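Local coordinates for galactan 1,3-beta-galactosidase (Phanerochaete chrysosporium, PDB 7BYS), which probably hydrolyses beta-1,3-galactan from its chain end, as a family 43 glycoside hydrolase that also carries a calcium-binding carbohydrate-binding module, at residues 300-312 against 415-427. Residues are numbered along the deposited sequence; the frame is centred on the assembly and turned at random. Where two conformers were deposited one is given.
Sequences SVASGTSYEAENG and SNYAADLDKIIVY. With CA (calcium ion), chain F; NAG (2-acetamido-2-deoxy-beta-D-glucopyranose), chain E.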
ATOM      1  N   SER A 300      15.857   6.446   5.647  1.00 12.84           N
ATOM      2  CA  SER A 300      16.981   6.766   4.772  1.00 14.76           C
ATOM      3  C   SER A 300      16.715   6.209   3.382  1.00 15.44           C
ATOM      4  O   SER A 300      16.476   5.010   3.222  1.00 16.94           O
ATOM      5  CB  SER A 300      18.293   6.192   5.311  0.38 16.71           C
ATOM      6  OG  SER A 300      19.373   6.566   4.475  0.38 19.14           O
ATOM      7  N   VAL A 301      16.780   7.074   2.381  1.00 13.90           N
ATOM      8  CA  VAL A 301      16.524   6.692   0.995  1.00 14.28           C
ATOM      9  C   VAL A 301      17.820   6.202   0.364  1.00 15.59           C
ATOM     10  O   VAL A 301      18.842   6.895   0.417  1.00 17.07           O
ATOM     11  CB  VAL A 301      15.947   7.877   0.207  1.00 14.64           C
ATOM     12  CG1 VAL A 301      15.751   7.503  -1.253  1.00 19.69           C
ATOM     13  CG2 VAL A 301      14.626   8.318   0.825  1.00 16.43           C
ATOM     14  N   ALA A 302      17.778   5.019  -0.245  1.00 15.90           N
ATOM     15  CA  ALA A 302      18.967   4.469  -0.883  1.00 14.31           C
ATOM     16  C   ALA A 302      19.275   5.229  -2.166  1.00 18.56           C
ATOM     17  O   ALA A 302      18.371   5.614  -2.909  1.00 17.82           O
ATOM     18  CB  ALA A 302      18.754   2.995  -1.216  1.00 14.80           C
ATOM     19  N   SER A 303      20.561   5.459  -2.416  1.00 19.68           N
ATOM     20  CA  SER A 303      20.993   6.102  -3.646  1.00 23.48           C
ATOM     21  C   SER A 303      21.283   5.043  -4.699  1.00 18.36           C
ATOM     22  O   SER A 303      21.760   3.947  -4.387  1.00 23.13           O
ATOM     23  CB  SER A 303      22.251   6.936  -3.401  1.00 26.01           C
ATOM     24  OG  SER A 303      23.343   6.103  -3.062  1.00 45.03           O
ATOM     25  N   GLY A 304      20.972   5.369  -5.955  1.00 19.42           N
ATOM     26  CA  GLY A 304      21.168   4.436  -7.041  1.00 18.87           C
ATOM     27  C   GLY A 304      21.817   5.112  -8.231  1.00 19.92           C
ATOM     28  O   GLY A 304      21.995   6.331  -8.260  1.00 23.97           O
ATOM     29  N   THR A 305      22.162   4.297  -9.220  1.00 16.18           N
ATOM     30  CA  THR A 305      22.752   4.787 -10.459  1.00 19.69           C
ATOM     31  C   THR A 305      21.738   4.606 -11.583  1.00 14.10           C
ATOM     32  O   THR A 305      21.251   3.493 -11.805  1.00 13.83           O
ATOM     33  CB  THR A 305      24.046   4.040 -10.763  1.00 22.40           C
ATOM     34  OG1 THR A 305      24.966   4.247  -9.685  1.00 22.84           O
ATOM     35  CG2 THR A 305      24.666   4.563 -12.045  1.00 21.89           C
ATOM     36  N   SER A 306      21.419   5.696 -12.276  1.00 13.96           N
ATOM     37  CA  SER A 306      20.393   5.693 -13.311  1.00 10.65           C
ATOM     38  C   SER A 306      21.005   5.440 -14.680  1.00 13.01           C
ATOM     39  O   SER A 306      22.060   5.987 -15.011  1.00 14.51           O
ATOM     40  CB  SER A 306      19.674   7.041 -13.352  0.75 14.88           C
ATOM     41  OG  SER A 306      18.790   7.206 -12.257  0.75 17.85           O
ATOM     42  N   TYR A 307      20.309   4.642 -15.488  1.00 10.67           N
ATOM     43  CA  TYR A 307      20.687   4.368 -16.873  1.00 12.41           C
ATOM     44  C   TYR A 307      19.453   4.565 -17.739  1.00 11.93           C
ATOM     45  O   TYR A 307      18.438   3.895 -17.525  1.00 12.14           O
ATOM     46  CB  TYR A 307      21.181   2.928 -17.031  1.00 12.48           C
ATOM     47  CG  TYR A 307      22.385   2.580 -16.181  1.00 13.12           C
ATOM     48  CD1 TYR A 307      22.234   2.172 -14.862  1.00 14.52           C
ATOM     49  CD2 TYR A 307      23.678   2.650 -16.701  1.00 15.17           C
ATOM     50  CE1 TYR A 307      23.333   1.847 -14.080  1.00 14.99           C
ATOM     51  CE2 TYR A 307      24.779   2.326 -15.926  1.00 15.39           C
ATOM     52  CZ  TYR A 307      24.600   1.931 -14.617  1.00 17.56           C
ATOM     53  OH  TYR A 307      25.699   1.611 -13.839  1.00 20.41           O
ATOM     54  N   GLU A 308      19.545   5.444 -18.732  1.00 11.28           N
ATOM     55  CA  GLU A 308      18.423   5.680 -19.633  1.00 11.87           C
ATOM     56  C   GLU A 308      18.312   4.550 -20.644  1.00 11.61           C
ATOM     57  O   GLU A 308      19.312   4.139 -21.238  1.00 12.36           O
ATOM     58  CB  GLU A 308      18.609   7.003 -20.373  1.00 12.37           C
ATOM     59  CG  GLU A 308      18.630   8.233 -19.472  1.00 12.86           C
ATOM     60  CD  GLU A 308      17.306   8.519 -18.787  1.00 14.89           C
ATOM     61  OE1 GLU A 308      16.245   8.072 -19.272  1.00 13.51           O
ATOM     62  OE2 GLU A 308      17.327   9.198 -17.747  1.00 14.05           O
ATOM     63  N   ALA A 309      17.091   4.046 -20.845  1.00 11.95           N
ATOM     64  CA  ALA A 309      16.892   2.976 -21.816  1.00 12.82           C
ATOM     65  C   ALA A 309      17.312   3.408 -23.215  1.00 10.95           C
ATOM     66  O   ALA A 309      17.871   2.609 -23.981  1.00 11.99           O
ATOM     67  CB  ALA A 309      15.430   2.535 -21.810  1.00 12.12           C
ATOM     68  N   GLU A 310      17.075   4.676 -23.560  1.00 10.99           N
ATOM     69  CA  GLU A 310      17.361   5.158 -24.903  1.00 12.31           C
ATOM     70  C   GLU A 310      18.854   5.246 -25.183  1.00 14.84           C
ATOM     71  O   GLU A 310      19.238   5.367 -26.349  1.00 16.18           O
ATOM     72  CB  GLU A 310      16.653   6.498 -25.150  1.00 14.35           C
ATOM     73  CG  GLU A 310      17.066   7.625 -24.213  1.00 11.78           C
ATOM     74  CD  GLU A 310      16.225   7.700 -22.946  1.00 13.14           C
ATOM     75  OE1 GLU A 310      15.617   6.677 -22.544  1.00 12.33           O
ATOM     76  OE2 GLU A 310      16.158   8.810 -22.379  1.00 13.56           O
ATOM     77  N   ASN A 311      19.694   5.184 -24.154  1.00 13.44           N
ATOM     78  CA  ASN A 311      21.135   5.109 -24.340  1.00 16.07           C
ATOM     79  C   ASN A 311      21.630   3.676 -24.458  1.00 19.96           C
ATOM     80  O   ASN A 311      22.828   3.462 -24.674  1.00 19.25           O
ATOM     81  CB  ASN A 311      21.859   5.834 -23.199  1.00 15.46           C
ATOM     82  CG  ASN A 311      21.634   7.325 -23.229  1.00 20.48           C
ATOM     83  OD1 ASN A 311      21.370   7.900 -24.288  1.00 29.81           O
ATOM     84  ND2 ASN A 311      21.731   7.965 -22.070  1.00 25.14           N
ATOM     85  N   GLY A 312      20.739   2.697 -24.338  1.00 16.93           N
ATOM     86  CA  GLY A 312      21.104   1.312 -24.503  1.00 16.03           C
ATOM     87  C   GLY A 312      21.174   0.920 -25.961  1.00 17.53           C
ATOM     88  O   GLY A 312      20.906   1.708 -26.869  1.00 18.64           O
ATOM     89  N   SER A 415       6.586 -13.032 -26.882  1.00 17.43           N
ATOM     90  CA  SER A 415       5.709 -12.812 -28.022  1.00 22.25           C
ATOM     91  C   SER A 415       4.925 -11.515 -27.895  1.00 24.36           C
ATOM     92  O   SER A 415       4.638 -10.861 -28.905  1.00 24.50           O
ATOM     93  CB  SER A 415       4.739 -13.990 -28.136  1.00 26.18           C
ATOM     94  OG  SER A 415       4.095 -13.993 -29.395  1.00 41.54           O
ATOM     95  N   ASN A 416       4.569 -11.136 -26.671  1.00 19.99           N
ATOM     96  CA  ASN A 416       3.796  -9.938 -26.403  1.00 19.35           C
ATOM     97  C   ASN A 416       4.711  -8.721 -26.293  1.00 16.66           C
ATOM     98  O   ASN A 416       5.898  -8.829 -25.979  1.00 16.98           O
ATOM     99  CB  ASN A 416       3.039 -10.104 -25.084  1.00 19.99           C
ATOM    100  CG  ASN A 416       3.958 -10.506 -23.924  1.00 27.76           C
ATOM    101  OD1 ASN A 416       4.720 -11.466 -24.020  1.00 27.82           O
ATOM    102  ND2 ASN A 416       3.882  -9.769 -22.824  1.00 27.30           N
ATOM    103  N   TYR A 417       4.140  -7.546 -26.550  1.00 14.90           N
ATOM    104  CA  TYR A 417       4.868  -6.304 -26.326  1.00 15.25           C
ATOM    105  C   TYR A 417       4.970  -6.006 -24.831  1.00 14.26           C
ATOM    106  O   TYR A 417       3.976  -6.076 -24.095  1.00 14.34           O
ATOM    107  CB  TYR A 417       4.153  -5.146 -27.014  1.00 16.49           C
ATOM    108  CG  TYR A 417       4.334  -5.112 -28.511  1.00 17.35           C
ATOM    109  CD1 TYR A 417       5.546  -4.744 -29.074  1.00 18.17           C
ATOM    110  CD2 TYR A 417       3.291  -5.448 -29.360  1.00 22.24           C
ATOM    111  CE1 TYR A 417       5.714  -4.709 -30.448  1.00 20.15           C
ATOM    112  CE2 TYR A 417       3.451  -5.413 -30.735  1.00 23.93           C
ATOM    113  CZ  TYR A 417       4.662  -5.046 -31.271  1.00 25.68           C
ATOM    114  OH  TYR A 417       4.820  -5.012 -32.640  1.00 27.11           O
ATOM    115  N   ALA A 418       6.179  -5.666 -24.387  1.00 11.35           N
ATOM    116  CA  ALA A 418       6.398  -5.164 -23.040  1.00 12.27           C
ATOM    117  C   ALA A 418       5.962  -3.708 -22.963  1.00  9.62           C
ATOM    118  O   ALA A 418       5.604  -3.086 -23.964  1.00 11.74           O
ATOM    119  CB  ALA A 418       7.880  -5.266 -22.664  1.00 13.14           C
ATOM    120  N   ALA A 419       5.994  -3.151 -21.756  1.00 10.85           N
ATOM    121  CA  ALA A 419       5.753  -1.723 -21.644  1.00 10.56           C
ATOM    122  C   ALA A 419       6.949  -0.935 -22.173  1.00 11.35           C
ATOM    123  O   ALA A 419       8.047  -1.466 -22.359  1.00 13.53           O
ATOM    124  CB  ALA A 419       5.470  -1.324 -20.188  1.00 11.72           C
ATOM    125  N   ASP A 420       6.721   0.345 -22.439  1.00 10.53           N
ATOM    126  CA  ASP A 420       7.797   1.222 -22.881  1.00 10.29           C
ATOM    127  C   ASP A 420       8.749   1.513 -21.727  1.00 10.90           C
ATOM    128  O   ASP A 420       8.319   1.932 -20.646  1.00 12.59           O
ATOM    129  CB  ASP A 420       7.222   2.529 -23.430  1.00 10.54           C
ATOM    130  CG  ASP A 420       6.365   2.319 -24.663  1.00 14.96           C
ATOM    131  OD1 ASP A 420       6.528   1.283 -25.333  1.00 15.50           O
ATOM    132  OD2 ASP A 420       5.530   3.204 -24.964  1.00 17.53           O
ATOM    133  N   LEU A 421      10.047   1.321 -21.951  1.00  9.68           N
ATOM    134  CA  LEU A 421      11.041   1.431 -20.886  1.00  9.08           C
ATOM    135  C   LEU A 421      11.719   2.794 -20.936  1.00  9.09           C
ATOM    136  O   LEU A 421      12.328   3.156 -21.947  1.00  8.94           O
ATOM    137  CB  LEU A 421      12.073   0.310 -21.003  1.00 10.05           C
ATOM    138  CG  LEU A 421      13.023   0.164 -19.808  1.00 11.55           C
ATOM    139  CD1 LEU A 421      12.291  -0.297 -18.536  1.00 10.70           C
ATOM    140  CD2 LEU A 421      14.152  -0.808 -20.146  1.00 11.72           C
ATOM    141  N   ASP A 422      11.615   3.545 -19.837  1.00  8.80           N
ATOM    142  CA  ASP A 422      12.161   4.890 -19.723  1.00  7.64           C
ATOM    143  C   ASP A 422      13.609   4.864 -19.254  1.00 10.81           C
ATOM    144  O   ASP A 422      14.482   5.459 -19.896  1.00 10.30           O
ATOM    145  CB  ASP A 422      11.303   5.687 -18.726  1.00  8.59           C
ATOM    146  CG  ASP A 422      11.738   7.122 -18.579  1.00 10.74           C
ATOM    147  OD1 ASP A 422      12.632   7.578 -19.311  1.00 11.65           O
ATOM    148  OD2 ASP A 422      11.167   7.817 -17.709  1.00 11.28           O
ATOM    149  N   LYS A 423      13.867   4.202 -18.132  1.00 10.04           N
ATOM    150  CA  LYS A 423      15.197   4.114 -17.546  1.00 11.14           C
ATOM    151  C   LYS A 423      15.151   3.027 -16.486  1.00 11.28           C
ATOM    152  O   LYS A 423      14.082   2.502 -16.152  1.00  9.45           O
ATOM    153  CB  LYS A 423      15.637   5.445 -16.910  1.00 11.44           C
ATOM    154  CG  LYS A 423      14.746   5.940 -15.768  1.00 12.63           C
ATOM    155  CD  LYS A 423      15.415   7.094 -15.034  1.00 14.50           C
ATOM    156  CE  LYS A 423      14.663   7.451 -13.769  1.00 18.94           C
ATOM    157  NZ  LYS A 423      15.493   8.359 -12.918  1.00 25.56           N
ATOM    158  N   ILE A 424      16.327   2.689 -15.959  1.00 10.39           N
ATOM    159  CA  ILE A 424      16.453   1.821 -14.798  1.00 10.47           C
ATOM    160  C   ILE A 424      17.312   2.538 -13.768  1.00 13.17           C
ATOM    161  O   ILE A 424      18.138   3.389 -14.109  1.00 11.30           O
ATOM    162  CB  ILE A 424      17.018   0.412 -15.126  1.00 10.77           C
ATOM    163  CG1 ILE A 424      18.513   0.469 -15.495  1.00 11.78           C
ATOM    164  CG2 ILE A 424      16.206  -0.254 -16.234  1.00 10.31           C
ATOM    165  CD1 ILE A 424      19.148  -0.903 -15.693  1.00 14.00           C
ATOM    166  N   ILE A 425      17.095   2.215 -12.501  1.00  9.69           N
ATOM    167  CA  ILE A 425      17.956   2.676 -11.417  1.00  9.66           C
ATOM    168  C   ILE A 425      18.459   1.451 -10.678  1.00 11.91           C
ATOM    169  O   ILE A 425      17.663   0.622 -10.215  1.00 10.95           O
ATOM    170  CB  ILE A 425      17.256   3.650 -10.455  1.00 10.08           C
ATOM    171  CG1 ILE A 425      16.622   4.814 -11.223  1.00 12.80           C
ATOM    172  CG2 ILE A 425      18.263   4.153  -9.423  1.00 11.90           C
ATOM    173  CD1 ILE A 425      15.921   5.858 -10.321  1.00 13.57           C
ATOM    174  N   VAL A 426      19.778   1.330 -10.585  1.00 11.76           N
ATOM    175  CA  VAL A 426      20.433   0.203  -9.934  1.00 11.86           C
ATOM    176  C   VAL A 426      20.875   0.642  -8.546  1.00 13.61           C
ATOM    177  O   VAL A 426      21.680   1.572  -8.403  1.00 16.15           O
ATOM    178  CB  VAL A 426      21.629  -0.295 -10.757  1.00 12.41           C
ATOM    179  CG1 VAL A 426      22.350  -1.414 -10.011  1.00 16.71           C
ATOM    180  CG2 VAL A 426      21.177  -0.779 -12.131  1.00 13.31           C
ATOM    181  N   TYR A 427      20.359  -0.036  -7.527  1.00 15.99           N
ATOM    182  CA  TYR A 427      20.651   0.298  -6.140  1.00 14.19           C
ATOM    183  C   TYR A 427      21.670  -0.676  -5.570  1.00 20.78           C
ATOM    184  O   TYR A 427      22.074  -1.635  -6.227  1.00 25.35           O
ATOM    185  CB  TYR A 427      19.358   0.275  -5.308  1.00 13.63           C
ATOM    186  CG  TYR A 427      18.381   1.349  -5.723  1.00 11.96           C
ATOM    187  CD1 TYR A 427      18.489   2.634  -5.217  1.00 10.32           C
ATOM    188  CD2 TYR A 427      17.366   1.080  -6.640  1.00 13.13           C
ATOM    189  CE1 TYR A 427      17.617   3.627  -5.594  1.00 13.17           C
ATOM    190  CE2 TYR A 427      16.480   2.068  -7.018  1.00 11.79           C
ATOM    191  CZ  TYR A 427      16.615   3.338  -6.492  1.00 11.72           C
ATOM    192  OH  TYR A 427      15.761   4.348  -6.842  1.00 13.44           O
ATOM    193  OXT TYR A 427      22.112  -0.511  -4.433  1.00 29.20           O
TER
HETATM  194 CA    CA F 503      14.454   7.871 -20.711  1.00 10.41          CA
HETATM  195  C1  NAG E 502       2.367 -10.972 -19.670  1.00 28.00           C
HETATM  196  C2  NAG E 502       1.402 -11.942 -19.004  1.00 25.29           C
HETATM  197  C3  NAG E 502       0.391 -12.453 -19.970  1.00 34.72           C
HETATM  198  C4  NAG E 502      -0.342 -11.339 -20.662  1.00 35.59           C
HETATM  199  C5  NAG E 502       0.625 -10.379 -21.346  1.00 31.43           C
HETATM  200  C6  NAG E 502      -0.143  -9.211 -21.888  1.00 31.92           C
HETATM  201  C7  NAG E 502       2.194 -13.342 -17.010  1.00 34.98           C
HETATM  202  C8  NAG E 502       3.013 -14.501 -16.429  1.00 29.73           C
HETATM  203  N2  NAG E 502       2.206 -13.077 -18.447  1.00 29.70           N
HETATM  204  O3  NAG E 502      -0.565 -13.271 -19.242  1.00 42.43           O
HETATM  205  O4  NAG E 502      -1.217 -11.866 -21.663  1.00 39.38           O
HETATM  206  O5  NAG E 502       1.627  -9.882 -20.397  1.00 26.82           O
HETATM  207  O6  NAG E 502       0.737  -8.369 -22.587  1.00 34.64           O
HETATM  208  O7  NAG E 502       1.546 -12.659 -16.289  1.00 41.02           O
HETATM  209  O   HOH W   1      22.013   1.740  -2.713  1.00 28.10           O
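T305 and Y307 pair with V426 and I424 through four backbone hydrogen bonds that join strands 305-308 and 420-426 antiparallel, their axes 159° apart, and beyond the last bridge A309 N donates to D422 O at 3.1 Å. That last carbonyl does double duty, for D422 O also binds the calcium ion at 2.5 Å, with the amide hydrogen bond arriving well above the carbonyl plane. The same ion takes D422 OD1, E308 OE1 at 2.3 Å and both carboxylate oxygens of E310, whose chain bends at chi2 (-90°) to bring them in; the backbone carbonyls of S327 and K330 complete the site. Metal coordination thus joins strand 305-308 and the 3-10 turn after it to the C-terminal strand 420-426. On the opposite face of the pairing, the Y307 ring lies obliquely against V426, CE1 being 3.9 Å from CG2, while its hydroxyl is engaged by Q347. Farther along, A302 O meets the edge of the Y427 ring at CE1, 3.4 Å away, and one water links S303 O to Y427 OXT. Strand 305-308 is outermost in its sheet; strand 420-426, bulged at D422 and K423, continues it to strand 352-360, and I424 and Y307 pack on strand 339-349 of the facing sheet in this family 35 carbohydrate-binding module, a beta-sandwich.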